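Local coordinates for protein MmeI (Methylophilus methylotrophus, PDB 5HR4) that probably methylates adenine in DNA at N6 using S-adenosyl-L-methionine, as the modification activity of a Type IIL restriction-modification enzyme, at residues A422-N434 with Y444-I456. Residues are numbered along the deposited sequence; the frame is centred on the assembly and turned at random.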
loop_
_atom_site.group_PDB
_atom_site.type_symbol
_atom_site.label_atom_id
_atom_site.label_comp_id
_atom_site.label_asym_id
_atom_site.label_seq_id
_atom_site.Cartn_x
_atom_site.Cartn_y
_atom_site.Cartn_z
ATOM N N ALA A 422 16.027 -3.953 11.917
ATOM C CA ALA A 422 16.701 -3.120 10.929
ATOM C C ALA A 422 18.170 -2.955 11.272
ATOM O O ALA A 422 19.039 -3.109 10.407
ATOM C CB ALA A 422 16.010 -1.758 10.828
ATOM N N GLN A 423 18.470 -2.690 12.543
ATOM C CA GLN A 423 19.860 -2.530 12.945
ATOM C C GLN A 423 20.636 -3.820 12.715
ATOM O O GLN A 423 21.652 -3.821 12.008
ATOM C CB GLN A 423 19.950 -2.080 14.405
ATOM C CG GLN A 423 21.322 -1.548 14.783
ATOM C CD GLN A 423 21.350 -0.855 16.132
ATOM O OE1 GLN A 423 21.751 -1.445 17.136
ATOM N NE2 GLN A 423 20.954 0.412 16.156
ATOM N N VAL A 424 20.152 -4.942 13.270
ATOM C CA VAL A 424 20.876 -6.202 13.092
ATOM C C VAL A 424 20.852 -6.627 11.636
ATOM O O VAL A 424 21.819 -7.212 11.128
ATOM C CB VAL A 424 20.307 -7.300 13.999
ATOM C CG1 VAL A 424 20.799 -8.654 13.555
ATOM C CG2 VAL A 424 20.733 -7.055 15.429
ATOM N N ALA A 425 19.769 -6.324 10.930
ATOM C CA ALA A 425 19.715 -6.659 9.515
ATOM C C ALA A 425 20.888 -6.042 8.758
ATOM O O ALA A 425 21.485 -6.688 7.887
ATOM C CB ALA A 425 18.382 -6.206 8.921
ATOM N N LEU A 426 21.250 -4.804 9.093
ATOM C CA LEU A 426 22.358 -4.158 8.408
ATOM C C LEU A 426 23.689 -4.806 8.762
ATOM O O LEU A 426 24.576 -4.899 7.914
ATOM C CB LEU A 426 22.371 -2.664 8.722
ATOM C CG LEU A 426 21.458 -1.893 7.771
ATOM C CD1 LEU A 426 21.092 -0.555 8.320
ATOM C CD2 LEU A 426 22.177 -1.709 6.446
ATOM N N TRP A 427 23.866 -5.270 9.994
ATOM C CA TRP A 427 25.153 -5.886 10.322
ATOM C C TRP A 427 25.300 -7.269 9.694
ATOM O O TRP A 427 26.388 -7.626 9.227
ATOM C CB TRP A 427 25.337 -5.984 11.824
ATOM C CG TRP A 427 25.771 -4.716 12.484
ATOM C CD1 TRP A 427 26.830 -3.912 12.140
ATOM C CD2 TRP A 427 25.181 -4.131 13.647
ATOM N NE1 TRP A 427 26.912 -2.849 13.013
ATOM C CE2 TRP A 427 25.914 -2.968 13.949
ATOM C CE3 TRP A 427 24.090 -4.480 14.464
ATOM C CZ2 TRP A 427 25.593 -2.158 15.029
ATOM C CZ3 TRP A 427 23.776 -3.681 15.522
ATOM C CH2 TRP A 427 24.518 -2.528 15.797
ATOM N N LEU A 428 24.230 -8.071 9.695
ATOM C CA LEU A 428 24.288 -9.375 9.035
ATOM C C LEU A 428 24.556 -9.219 7.539
ATOM O O LEU A 428 25.368 -9.957 6.963
ATOM C CB LEU A 428 22.989 -10.152 9.261
ATOM C CG LEU A 428 22.419 -10.277 10.683
ATOM C CD1 LEU A 428 21.146 -11.142 10.696
ATOM C CD2 LEU A 428 23.466 -10.784 11.682
ATOM N N THR A 429 23.898 -8.254 6.896
ATOM C CA THR A 429 24.199 -8.010 5.492
ATOM C C THR A 429 25.649 -7.577 5.322
ATOM O O THR A 429 26.344 -8.054 4.415
ATOM C CB THR A 429 23.247 -6.973 4.896
ATOM O OG1 THR A 429 21.910 -7.212 5.368
ATOM C CG2 THR A 429 23.249 -7.107 3.396
ATOM N N ASP A 430 26.128 -6.696 6.200
ATOM C CA ASP A 430 27.545 -6.350 6.210
ATOM C C ASP A 430 28.403 -7.601 6.214
ATOM O O ASP A 430 29.239 -7.797 5.325
ATOM C CB ASP A 430 27.872 -5.485 7.428
ATOM C CG ASP A 430 29.351 -5.133 7.513
ATOM O OD1 ASP A 430 29.792 -4.277 6.713
ATOM O OD2 ASP A 430 30.069 -5.693 8.380
ATOM N N HIS A 431 28.191 -8.486 7.195
ATOM C CA HIS A 431 29.023 -9.684 7.247
ATOM C C HIS A 431 28.829 -10.566 6.024
ATOM O O HIS A 431 29.797 -11.143 5.519
ATOM C CB HIS A 431 28.735 -10.505 8.477
ATOM C CG HIS A 431 29.717 -11.605 8.676
ATOM N ND1 HIS A 431 31.067 -11.364 8.837
ATOM C CD2 HIS A 431 29.559 -12.947 8.753
ATOM C CE1 HIS A 431 31.699 -12.511 9.008
ATOM N NE2 HIS A 431 30.809 -13.487 8.954
ATOM N N GLN A 432 27.582 -10.728 5.563
ATOM C CA GLN A 432 27.354 -11.504 4.350
ATOM C C GLN A 432 28.183 -10.969 3.191
ATOM O O GLN A 432 28.809 -11.743 2.461
ATOM C CB GLN A 432 25.871 -11.510 3.990
ATOM C CG GLN A 432 25.126 -12.709 4.560
ATOM C CD GLN A 432 23.641 -12.580 4.392
ATOM O OE1 GLN A 432 23.132 -11.475 4.196
ATOM N NE2 GLN A 432 22.929 -13.709 4.448
ATOM N N MET A 433 28.240 -9.643 3.038
ATOM C CA MET A 433 29.033 -9.055 1.969
ATOM C C MET A 433 30.527 -9.168 2.249
ATOM O O MET A 433 31.315 -9.441 1.329
ATOM C CB MET A 433 28.631 -7.599 1.753
ATOM C CG MET A 433 27.205 -7.447 1.277
ATOM S SD MET A 433 26.794 -8.505 -0.142
ATOM C CE MET A 433 27.994 -7.947 -1.323
ATOM N N ASN A 434 30.948 -8.960 3.498
ATOM C CA ASN A 434 32.365 -9.137 3.804
ATOM C C ASN A 434 32.819 -10.541 3.430
ATOM O O ASN A 434 33.926 -10.720 2.903
ATOM C CB ASN A 434 32.651 -8.845 5.286
ATOM C CG ASN A 434 32.236 -7.445 5.687
ATOM O OD1 ASN A 434 32.235 -6.531 4.869
ATOM N ND2 ASN A 434 31.842 -7.276 6.947
ATOM N N TYR A 444 40.625 -13.187 4.099
ATOM C CA TYR A 444 39.548 -13.061 5.071
ATOM C C TYR A 444 39.437 -11.629 5.556
ATOM O O TYR A 444 40.433 -11.010 5.939
ATOM C CB TYR A 444 39.778 -13.988 6.257
ATOM C CG TYR A 444 38.602 -14.050 7.213
ATOM C CD1 TYR A 444 37.556 -14.952 7.001
ATOM C CD2 TYR A 444 38.539 -13.215 8.328
ATOM C CE1 TYR A 444 36.490 -15.027 7.861
ATOM C CE2 TYR A 444 37.474 -13.280 9.197
ATOM C CZ TYR A 444 36.448 -14.192 8.965
ATOM O OH TYR A 444 35.373 -14.263 9.841
ATOM N N PHE A 445 38.221 -11.110 5.555
ATOM C CA PHE A 445 37.990 -9.748 6.005
ATOM C C PHE A 445 36.610 -9.666 6.636
ATOM O O PHE A 445 35.608 -9.890 5.947
ATOM C CB PHE A 445 38.112 -8.779 4.842
ATOM C CG PHE A 445 37.570 -7.425 5.134
ATOM C CD1 PHE A 445 38.365 -6.465 5.746
ATOM C CD2 PHE A 445 36.264 -7.095 4.789
ATOM C CE1 PHE A 445 37.862 -5.203 6.010
ATOM C CE2 PHE A 445 35.759 -5.832 5.046
ATOM C CZ PHE A 445 36.559 -4.886 5.656
ATOM N N ALA A 446 36.562 -9.340 7.935
ATOM C CA ALA A 446 35.312 -9.188 8.667
ATOM C C ALA A 446 35.352 -7.913 9.499
ATOM O O ALA A 446 36.416 -7.448 9.920
ATOM C CB ALA A 446 35.026 -10.386 9.577
ATOM N N ARG A 447 34.171 -7.349 9.734
ATOM C CA ARG A 447 34.043 -6.183 10.587
ATOM C C ARG A 447 33.488 -6.583 11.950
ATOM O O ARG A 447 32.397 -6.148 12.351
ATOM C CB ARG A 447 33.178 -5.120 9.908
ATOM C CG ARG A 447 33.883 -4.421 8.787
ATOM C CD ARG A 447 32.895 -3.711 7.904
ATOM N NE ARG A 447 33.516 -2.589 7.201
ATOM C CZ ARG A 447 33.007 -2.008 6.117
ATOM N NH1 ARG A 447 31.866 -2.454 5.590
ATOM N NH2 ARG A 447 33.636 -0.984 5.553
ATOM N N ILE A 448 34.261 -7.398 12.663
ATOM C CA ILE A 448 33.980 -7.783 14.041
ATOM C C ILE A 448 35.184 -7.405 14.893
ATOM O O ILE A 448 36.310 -7.757 14.542
ATOM C CB ILE A 448 33.691 -9.287 14.184
ATOM C CG1 ILE A 448 32.567 -9.699 13.220
ATOM C CG2 ILE A 448 33.337 -9.625 15.633
ATOM C CD1 ILE A 448 31.264 -9.029 13.498
ATOM N N PRO A 449 35.000 -6.731 16.040
ATOM C CA PRO A 449 33.735 -6.327 16.640
ATOM C C PRO A 449 33.022 -5.198 15.891
ATOM O O PRO A 449 33.592 -4.515 15.031
ATOM C CB PRO A 449 34.167 -5.866 18.043
ATOM C CG PRO A 449 35.499 -5.371 17.842
ATOM C CD PRO A 449 36.126 -6.348 16.901
ATOM N N LEU A 450 31.767 -4.994 16.276
ATOM C CA LEU A 450 30.882 -4.055 15.606
ATOM C C LEU A 450 31.281 -2.632 15.979
ATOM O O LEU A 450 30.912 -2.129 17.039
ATOM C CB LEU A 450 29.439 -4.367 15.990
ATOM C CG LEU A 450 29.011 -5.783 15.575
ATOM C CD1 LEU A 450 27.669 -6.187 16.173
ATOM C CD2 LEU A 450 28.980 -5.901 14.038
ATOM N N LYS A 451 32.041 -1.971 15.112
ATOM C CA LYS A 451 32.438 -0.592 15.362
ATOM C C LYS A 451 31.584 0.440 14.628
ATOM O O LYS A 451 31.581 1.610 15.019
ATOM C CB LYS A 451 33.913 -0.392 14.995
ATOM N N SER A 452 30.866 0.047 13.586
ATOM C CA SER A 452 30.038 0.950 12.805
ATOM C C SER A 452 28.583 0.674 13.147
ATOM O O SER A 452 28.192 -0.481 13.359
ATOM C CB SER A 452 30.292 0.738 11.304
ATOM O OG SER A 452 30.206 1.952 10.567
ATOM N N THR A 453 27.780 1.728 13.254
ATOM C CA THR A 453 26.403 1.452 13.589
ATOM C C THR A 453 25.443 2.262 12.721
ATOM O O THR A 453 25.681 3.457 12.455
ATOM C CB THR A 453 26.109 1.705 15.085
ATOM O OG1 THR A 453 25.989 3.110 15.336
ATOM C CG2 THR A 453 27.219 1.120 15.976
ATOM N N PRO A 454 24.372 1.625 12.247
ATOM C CA PRO A 454 23.286 2.362 11.587
ATOM C C PRO A 454 22.681 3.394 12.521
ATOM O O PRO A 454 22.976 3.456 13.718
ATOM C CB PRO A 454 22.258 1.287 11.244
ATOM C CG PRO A 454 22.937 -0.008 11.430
ATOM C CD PRO A 454 24.142 0.175 12.297
ATOM N N HIS A 455 21.794 4.197 11.954
ATOM C CA HIS A 455 21.122 5.268 12.676
ATOM C C HIS A 455 19.617 5.092 12.506
ATOM O O HIS A 455 18.945 5.908 11.860
ATOM C CB HIS A 455 21.608 6.626 12.183
ATOM C CG HIS A 455 23.091 6.812 12.309
ATOM N ND1 HIS A 455 23.946 6.763 11.225
ATOM C CD2 HIS A 455 23.876 7.038 13.394
ATOM C CE1 HIS A 455 25.189 6.955 11.634
ATOM N NE2 HIS A 455 25.174 7.123 12.947
ATOM N N ILE A 456 19.103 4.004 13.076
ATOM C CA ILE A 456 17.670 3.734 13.139
ATOM C C ILE A 456 17.125 4.307 14.441
ATOM O O ILE A 456 17.572 3.940 15.535
ATOM C CB ILE A 456 17.389 2.228 13.063
ATOM C CG1 ILE A 456 18.135 1.613 11.874
ATOM C CG2 ILE A 456 15.886 1.969 12.973
ATOM C CD1 ILE A 456 17.760 2.216 10.550
#
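Trp427 projects from helix 416-440 into the returning chain, its indole held between Leu450 and Pro454. Leu450 CD2 sits over the five-membered ring, 3.7 Å from its centroid, while Pro454 CD comes obliquely from the other side, 3.9 Å from CZ2. In the ring plane, NE1 donates to Ser452 O at 2.7 Å, nearly in line with the carbonyl, and Thr453 CG2 abuts the edge beside CZ2. Replacing this tryptophan with alanine would probably open a gap between Leu450 and Pro454 and leave Ser452 O without its indole donor. Pro454 also packs on the helix, its CB 3.6 Å from Leu426 CD1, and two residues on, Ile456 CG1 touches Ala422 CB.

This is the second half of a beta-alpha-beta crossover in the Rossmann-like domain: from strand 409-413 through helix 416-440, then back along it into the adjacent parallel strand 455-458 at the sheet edge. The Ala422 side chain lies about 8 Å from the bound sinefungin.

Toward 444-447 the contacts turn polar. With CG anti to the backbone N (chi1 178°), Asp430 swings its carboxylate to Arg447, where OD1 takes NH1 in a 3.0 Å salt bridge, planes 19° apart; Tyr374 also bonds OD1, and Arg447 NH2 reaches Ile404 O. Asn434 ND2 meets Asp430 OD2 from above the carboxylate plane, while Asn434 OD1 bonds Arg378 and lies at the Phe445 ring edge, 3.6 Å from CE2, amide and ring planes 82° apart. Farther out, contacts are sparse: Ala446 CB grazes the His431 ring edge, 4.0 Å from CE1, and exposed Tyr444 bonds Thr203.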